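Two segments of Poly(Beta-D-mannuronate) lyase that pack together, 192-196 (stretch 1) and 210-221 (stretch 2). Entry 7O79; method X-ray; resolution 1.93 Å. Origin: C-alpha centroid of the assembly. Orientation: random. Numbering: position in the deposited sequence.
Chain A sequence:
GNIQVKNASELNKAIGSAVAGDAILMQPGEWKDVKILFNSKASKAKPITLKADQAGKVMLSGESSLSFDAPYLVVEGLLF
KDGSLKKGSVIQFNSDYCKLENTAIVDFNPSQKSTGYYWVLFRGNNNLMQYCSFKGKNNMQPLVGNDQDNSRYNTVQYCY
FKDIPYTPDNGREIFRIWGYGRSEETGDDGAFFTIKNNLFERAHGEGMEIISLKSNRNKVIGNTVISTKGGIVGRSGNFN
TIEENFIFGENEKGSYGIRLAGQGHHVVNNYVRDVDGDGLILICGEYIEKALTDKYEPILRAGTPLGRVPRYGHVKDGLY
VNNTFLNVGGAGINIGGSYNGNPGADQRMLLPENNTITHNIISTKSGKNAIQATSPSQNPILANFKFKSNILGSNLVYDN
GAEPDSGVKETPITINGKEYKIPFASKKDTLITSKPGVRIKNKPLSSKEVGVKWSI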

# COMPACT_ATOMS: atom_id res chain seq x y z
N PHE A 192 -11.87 -1.95 -0.62
CA PHE A 192 -11.69 -3.31 -1.12
C PHE A 192 -10.55 -3.39 -2.13
O PHE A 192 -10.65 -4.03 -3.18
N PHE A 193 -9.44 -2.73 -1.80
CA PHE A 193 -8.26 -2.72 -2.66
C PHE A 193 -7.37 -3.91 -2.31
O PHE A 193 -7.18 -4.23 -1.14
N THR A 194 -6.84 -4.57 -3.33
CA THR A 194 -6.01 -5.75 -3.11
C THR A 194 -4.59 -5.45 -3.58
O THR A 194 -4.38 -5.10 -4.75
N ILE A 195 -3.63 -5.58 -2.66
CA ILE A 195 -2.21 -5.50 -2.97
C ILE A 195 -1.66 -6.90 -2.71
O ILE A 195 -1.49 -7.30 -1.56
N LYS A 196 -1.38 -7.66 -3.77
CA LYS A 196 -1.17 -9.10 -3.60
C LYS A 196 0.01 -9.59 -4.42
O LYS A 196 0.16 -9.22 -5.59
N ILE A 210 5.50 2.50 3.40
CA ILE A 210 5.62 1.85 2.09
C ILE A 210 4.25 1.69 1.47
O ILE A 210 3.99 2.10 0.33
N ILE A 211 3.35 1.06 2.22
CA ILE A 211 1.93 0.93 1.91
C ILE A 211 1.19 1.74 2.96
O ILE A 211 1.49 1.64 4.16
N SER A 212 0.25 2.57 2.52
CA SER A 212 -0.53 3.40 3.43
C SER A 212 -2.00 3.12 3.16
O SER A 212 -2.56 3.59 2.16
N LEU A 213 -2.63 2.34 4.04
CA LEU A 213 -4.07 2.12 3.99
C LEU A 213 -4.78 3.25 4.73
O LEU A 213 -4.53 3.48 5.91
N LYS A 214 -5.69 3.93 4.04
CA LYS A 214 -6.52 4.99 4.59
C LYS A 214 -7.97 4.77 4.22
O LYS A 214 -8.66 5.66 3.71
N SER A 215 -8.45 3.54 4.43
CA SER A 215 -9.78 3.09 4.03
C SER A 215 -9.97 1.70 4.63
O SER A 215 -9.04 1.14 5.22
N ASN A 216 -11.16 1.11 4.41
CA ASN A 216 -11.52 -0.20 4.96
C ASN A 216 -11.43 -1.33 3.94
O ASN A 216 -11.46 -1.12 2.73
N ARG A 217 -11.34 -2.55 4.49
CA ARG A 217 -11.54 -3.82 3.77
C ARG A 217 -10.55 -4.06 2.65
O ARG A 217 -10.86 -4.67 1.64
N ASN A 218 -9.32 -3.64 2.88
CA ASN A 218 -8.26 -3.85 1.93
C ASN A 218 -7.51 -5.13 2.25
O ASN A 218 -7.52 -5.57 3.35
N LYS A 219 -6.89 -5.72 1.24
CA LYS A 219 -6.10 -6.92 1.38
C LYS A 219 -4.65 -6.75 0.95
O LYS A 219 -4.37 -6.55 -0.20
N VAL A 220 -3.73 -6.91 1.89
CA VAL A 220 -2.30 -6.83 1.67
C VAL A 220 -1.82 -8.26 1.93
O VAL A 220 -1.63 -8.64 3.04
N ILE A 221 -1.65 -9.02 0.85
CA ILE A 221 -1.49 -10.47 0.90
C ILE A 221 -0.25 -10.89 0.12
O ILE A 221 -0.10 -10.51 -1.05

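The most unusual feature is a side chain that stands in for a backbone carbonyl. Just before the parallel strands pair, Phe-193 N donates to Asn-218 OD1 at 2.8 Å. Asn-218 is in the m rotamer, which brings its amide near stretch 1. Its other amide atom, ND2, donates to Ser-215 OG at 2.9 Å within stretch 2, so the amide is held at both ends. Ser-215 takes the p rotamer.

The regular ladder follows. Lys-219 N donates to Phe-193 O at 2.8 Å, Ile-195 N to Lys-219 O at 2.7 Å, and Ile-221 N to Ile-195 O at 3.0 Å. Side chains then alternate between the two faces of the sheet.

Ile-195 and Val-220 share the buried face. Ile-195 is m at chi1 and t at chi2. Its CD1 lies 3.8 Å from Ile-211 CG2 and 4.4 Å from Val-220 CG2. Ile-211, also m then t, points toward stretch 1. Val-220 is t.

Thr-194, Lys-196, Lys-219 and Ile-221 lie on the other face. Thr-194 is m, with OG1 4.0 Å from Lys-219 CB. Lys-196 is t at chi1, and its CG lies 4.2 Å from Ile-221 CB.

Phe-192 is m. Arg-217 CB sits over one ring face, 3.9 Å from the centroid of the Phe-192 ring, as a CH-pi contact.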

# COMPACT_ATOMS: atom_id res chain seq x y z
CB PHE A 192 -12.99 -3.86 -1.72
CG PHE A 192 -14.17 -3.82 -0.77
CD1 PHE A 192 -14.44 -4.91 0.05
CD2 PHE A 192 -15.05 -2.75 -0.75
CE1 PHE A 192 -15.53 -4.91 0.91
CE2 PHE A 192 -16.16 -2.74 0.09
CZ PHE A 192 -16.40 -3.81 0.92
CB PHE A 193 -7.49 -1.41 -2.49
CG PHE A 193 -6.52 -1.09 -3.60
CD1 PHE A 193 -5.27 -1.71 -3.67
CD2 PHE A 193 -6.85 -0.14 -4.56
CE1 PHE A 193 -4.37 -1.39 -4.70
CE2 PHE A 193 -5.98 0.16 -5.60
CZ PHE A 193 -4.74 -0.45 -5.67
CB THR A 194 -6.57 -6.96 -3.85
OG1 THR A 194 -7.79 -7.37 -3.22
CG2 THR A 194 -5.56 -8.13 -3.82
CB ILE A 195 -1.49 -4.47 -2.08
CG1 ILE A 195 -2.08 -3.06 -2.26
CG2 ILE A 195 0.01 -4.51 -2.36
CD1 ILE A 195 -1.47 -2.03 -1.25
CB LYS A 196 -2.44 -9.88 -3.98
CG LYS A 196 -2.32 -11.42 -3.90
CD LYS A 196 -3.63 -12.05 -4.43
CE LYS A 196 -3.43 -13.49 -4.94
NZ LYS A 196 -3.08 -13.48 -6.42
CB ILE A 210 6.32 0.48 2.23
CG1 ILE A 210 7.71 0.62 2.84
CG2 ILE A 210 6.39 -0.21 0.85
CD1 ILE A 210 8.33 -0.74 3.25
CB ILE A 211 1.50 -0.55 1.90
CG1 ILE A 211 2.07 -1.25 0.67
CG2 ILE A 211 -0.03 -0.68 1.94
CD1 ILE A 211 2.05 -2.79 0.74
CB SER A 212 -0.19 4.87 3.27
OG SER A 212 -0.92 5.68 4.18
CB LEU A 213 -4.44 0.76 4.59
CG LEU A 213 -3.63 -0.43 4.07
CD1 LEU A 213 -4.14 -1.74 4.68
CD2 LEU A 213 -3.71 -0.48 2.55
CB LYS A 214 -6.03 6.35 4.09
CG LYS A 214 -4.69 6.79 4.68
CD LYS A 214 -4.30 8.17 4.17
CE LYS A 214 -3.16 8.77 5.01
NZ LYS A 214 -2.54 9.97 4.37
CB SER A 215 -9.96 3.05 2.51
OG SER A 215 -8.90 2.31 1.90
CB ASN A 216 -12.95 -0.22 5.54
CG ASN A 216 -13.17 0.80 6.62
OD1 ASN A 216 -12.24 1.45 7.08
ND2 ASN A 216 -14.41 0.91 7.07
CB ARG A 217 -12.97 -3.96 3.26
CG ARG A 217 -14.00 -3.53 4.24
CD ARG A 217 -14.51 -4.75 4.97
NE ARG A 217 -15.40 -4.38 6.07
CZ ARG A 217 -15.77 -5.21 7.04
NH1 ARG A 217 -15.31 -6.46 7.07
NH2 ARG A 217 -16.60 -4.79 7.99
CB ASN A 218 -7.34 -2.66 1.92
CG ASN A 218 -8.05 -1.39 1.51
OD1 ASN A 218 -8.52 -1.28 0.43
ND2 ASN A 218 -8.17 -0.49 2.39
CB LYS A 219 -6.70 -8.04 0.56
CG LYS A 219 -8.19 -8.17 0.68
CD LYS A 219 -8.52 -8.63 2.06
CE LYS A 219 -9.71 -9.55 2.13
NZ LYS A 219 -10.80 -8.82 2.79
CB VAL A 220 -1.65 -5.79 2.57
CG1 VAL A 220 -0.20 -5.67 2.24
CG2 VAL A 220 -2.30 -4.45 2.35
CB ILE A 221 -2.70 -11.22 0.31
CG1 ILE A 221 -4.03 -10.69 0.83
CG2 ILE A 221 -2.59 -12.72 0.60
CD1 ILE A 221 -4.11 -10.70 2.32